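Local coordinates for protein beta-glucoside phosphorylase BglX (Unidentified, PDB 5VQE) that probably cleaves beta-glucosides by phosphorolysis, as a family 3 glycoside phosphorylase that binds a 2-fluoroglucose in its sugar pocket, at residues E74-L79 and K363-P368. Numbering follows the deposited sequence.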
ATOM      1  N   GLU A  74       6.888   3.376 -22.386  1.00 19.73           N
ATOM      2  CA  GLU A  74       6.380   3.079 -23.717  1.00 24.85           C
ATOM      3  C   GLU A  74       4.865   2.911 -23.693  1.00 21.95           C
ATOM      4  O   GLU A  74       4.163   3.417 -24.578  1.00 20.53           O
ATOM      5  CB  GLU A  74       7.067   1.817 -24.252  1.00 22.84           C
ATOM      6  CG  GLU A  74       6.695   1.445 -25.670  1.00 34.27           C
ATOM      7  CD  GLU A  74       7.096   0.022 -26.003  1.00 36.91           C
ATOM      8  OE1 GLU A  74       6.210  -0.778 -26.371  1.00 38.77           O
ATOM      9  OE2 GLU A  74       8.298  -0.296 -25.879  1.00 40.34           O
ATOM     10  N   PHE A  75       4.343   2.227 -22.674  1.00 19.80           N
ATOM     11  CA  PHE A  75       2.897   2.059 -22.565  1.00 19.41           C
ATOM     12  C   PHE A  75       2.187   3.404 -22.442  1.00 19.12           C
ATOM     13  O   PHE A  75       1.134   3.612 -23.053  1.00 21.60           O
ATOM     14  CB  PHE A  75       2.560   1.167 -21.374  1.00 20.10           C
ATOM     15  CG  PHE A  75       2.730  -0.311 -21.632  1.00 21.84           C
ATOM     16  CD1 PHE A  75       3.333  -0.780 -22.787  1.00 30.21           C
ATOM     17  CD2 PHE A  75       2.278  -1.233 -20.705  1.00 27.20           C
ATOM     18  CE1 PHE A  75       3.480  -2.139 -23.004  1.00 29.11           C
ATOM     19  CE2 PHE A  75       2.422  -2.592 -20.922  1.00 26.92           C
ATOM     20  CZ  PHE A  75       3.022  -3.043 -22.068  1.00 27.92           C
ATOM     21  N   THR A  76       2.739   4.330 -21.653  1.00 19.86           N
ATOM     22  CA  THR A  76       2.093   5.630 -21.503  1.00 19.23           C
ATOM     23  C   THR A  76       1.964   6.335 -22.847  1.00 22.22           C
ATOM     24  O   THR A  76       0.913   6.905 -23.161  1.00 17.33           O
ATOM     25  CB  THR A  76       2.874   6.503 -20.522  1.00 18.39           C
ATOM     26  OG1 THR A  76       2.806   5.928 -19.215  1.00 14.78           O
ATOM     27  CG2 THR A  76       2.302   7.927 -20.481  1.00 19.89           C
ATOM     28  N   GLN A  77       3.032   6.324 -23.646  1.00 20.08           N
ATOM     29  CA  GLN A  77       2.986   6.971 -24.952  1.00 19.50           C
ATOM     30  C   GLN A  77       1.926   6.332 -25.833  1.00 19.66           C
ATOM     31  O   GLN A  77       1.090   7.021 -26.432  1.00 23.31           O
ATOM     32  CB  GLN A  77       4.361   6.890 -25.619  1.00 24.12           C
ATOM     33  CG  GLN A  77       5.401   7.801 -24.989  1.00 22.64           C
ATOM     34  CD  GLN A  77       6.793   7.558 -25.544  1.00 33.88           C
ATOM     35  OE1 GLN A  77       7.358   6.476 -25.380  1.00 33.55           O
ATOM     36  NE2 GLN A  77       7.350   8.563 -26.212  1.00 29.80           N
ATOM     37  N   ARG A  78       1.940   5.006 -25.916  1.00 18.34           N
ATOM     38  CA  ARG A  78       0.984   4.307 -26.760  1.00 21.73           C
ATOM     39  C   ARG A  78      -0.444   4.549 -26.289  1.00 26.06           C
ATOM     40  O   ARG A  78      -1.332   4.863 -27.091  1.00 21.46           O
ATOM     41  CB  ARG A  78       1.306   2.822 -26.758  1.00 22.65           C
ATOM     42  CG  ARG A  78       2.666   2.502 -27.362  1.00 24.69           C
ATOM     43  CD  ARG A  78       3.002   1.055 -27.132  1.00 25.97           C
ATOM     44  NE  ARG A  78       1.953   0.175 -27.624  1.00 30.12           N
ATOM     45  CZ  ARG A  78       1.972  -1.147 -27.507  1.00 33.30           C
ATOM     46  NH1 ARG A  78       2.992  -1.752 -26.905  1.00 31.97           N
ATOM     47  NH2 ARG A  78       0.968  -1.863 -27.992  1.00 32.08           N
ATOM     48  N   LEU A  79      -0.679   4.419 -24.985  1.00 23.09           N
ATOM     49  CA  LEU A  79      -2.033   4.570 -24.463  1.00 22.61           C
ATOM     50  C   LEU A  79      -2.549   5.983 -24.671  1.00 21.45           C
ATOM     51  O   LEU A  79      -3.661   6.182 -25.175  1.00 25.15           O
ATOM     52  CB  LEU A  79      -2.063   4.203 -22.983  1.00 23.15           C
ATOM     53  CG  LEU A  79      -1.967   2.713 -22.695  1.00 23.20           C
ATOM     54  CD1 LEU A  79      -1.682   2.502 -21.216  1.00 24.98           C
ATOM     55  CD2 LEU A  79      -3.242   2.003 -23.113  1.00 23.71           C
ATOM     56  N   LYS A 363       1.908  18.858 -24.679  1.00 57.00           N
ATOM     57  CA  LYS A 363       2.331  18.544 -26.042  1.00 53.47           C
ATOM     58  C   LYS A 363       3.002  17.177 -26.115  1.00 53.54           C
ATOM     59  O   LYS A 363       2.724  16.394 -27.030  1.00 46.97           O
ATOM     60  CB  LYS A 363       3.279  19.626 -26.563  1.00 42.10           C
ATOM     61  N   ASP A 364       3.893  16.881 -25.174  1.00 46.26           N
ATOM     62  CA  ASP A 364       4.477  15.559 -25.041  1.00 38.79           C
ATOM     63  C   ASP A 364       3.714  14.781 -23.978  1.00 42.24           C
ATOM     64  O   ASP A 364       3.203  15.350 -23.012  1.00 40.73           O
ATOM     65  CB  ASP A 364       5.958  15.642 -24.669  1.00 42.81           C
ATOM     66  N   VAL A 365       3.643  13.465 -24.171  1.00 33.93           N
ATOM     67  CA  VAL A 365       2.837  12.600 -23.318  1.00 33.86           C
ATOM     68  C   VAL A 365       3.653  11.981 -22.187  1.00 37.91           C
ATOM     69  O   VAL A 365       3.069  11.442 -21.231  1.00 31.51           O
ATOM     70  CB  VAL A 365       2.146  11.526 -24.189  1.00 36.50           C
ATOM     71  CG1 VAL A 365       2.073  10.180 -23.503  1.00 36.64           C
ATOM     72  CG2 VAL A 365       0.757  12.010 -24.593  1.00 34.05           C
ATOM     73  N   VAL A 366       4.977  12.049 -22.260  1.00 33.12           N
ATOM     74  CA  VAL A 366       5.853  11.682 -21.150  1.00 30.75           C
ATOM     75  C   VAL A 366       6.938  12.738 -21.028  1.00 32.55           C
ATOM     76  O   VAL A 366       7.170  13.522 -21.960  1.00 29.00           O
ATOM     77  CB  VAL A 366       6.488  10.292 -21.349  1.00 30.38           C
ATOM     78  CG1 VAL A 366       5.437   9.196 -21.219  1.00 28.18           C
ATOM     79  CG2 VAL A 366       7.193  10.211 -22.708  1.00 30.71           C
ATOM     80  N   PRO A 367       7.617  12.793 -19.887  1.00 29.22           N
ATOM     81  CA  PRO A 367       8.723  13.743 -19.740  1.00 27.66           C
ATOM     82  C   PRO A 367       9.881  13.339 -20.634  1.00 25.62           C
ATOM     83  O   PRO A 367       9.895  12.220 -21.164  1.00 24.87           O
ATOM     84  CB  PRO A 367       9.100  13.638 -18.251  1.00 29.68           C
ATOM     85  CG  PRO A 367       8.018  12.794 -17.610  1.00 28.34           C
ATOM     86  CD  PRO A 367       7.461  11.947 -18.692  1.00 28.49           C
ATOM     87  N   PRO A 368      10.865  14.217 -20.826  1.00 30.47           N
ATOM     88  CA  PRO A 368      12.045  13.839 -21.615  1.00 28.53           C
ATOM     89  C   PRO A 368      12.702  12.577 -21.073  1.00 29.39           C
ATOM     90  O   PRO A 368      12.602  12.262 -19.885  1.00 28.24           O
ATOM     91  CB  PRO A 368      12.969  15.055 -21.479  1.00 31.10           C
ATOM     92  CG  PRO A 368      12.067  16.195 -21.152  1.00 32.86           C
ATOM     93  CD  PRO A 368      10.914  15.617 -20.377  1.00 30.05           C
TER
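CG1 of V365 and both methyls of V366 rest on T76 and Q77 of helix 69-82, where the loop between helices 340-356 and 378-391 passes over the outside of the TIM-barrel-like N-terminal domain of this family 3 enzyme. The segments meet by van der Waals contact alone, mostly between carbons. CG1 of V366 presses on CG2 of T76 at 3.5 Å, tighter than usual for two carbons. CG2 of V366 lies 3.8 Å from CG of Q77, the two side chains crossing at about a right angle. An alanine in place of Q77 would probably open a gap beside CG2 of V366, which CG, CD and NE2 of Q77 now line. T76 turns its methyl anti to its backbone N, which leaves OG1 beside the N, hydrogen-bonded to Y64 OH, V139 O and M72 O. Through Y64 the hydroxyl bonds to strand 61-64, while M72 O belongs to the helix itself. R73 NH2, about one turn before Q77 on the helix, hydrogen-bonds P367 O. V365 lays CG1 3.6 Å from CA of Q77. The same CG1 of V365 also reaches the carbonyl of T76, 3.5 Å from its O.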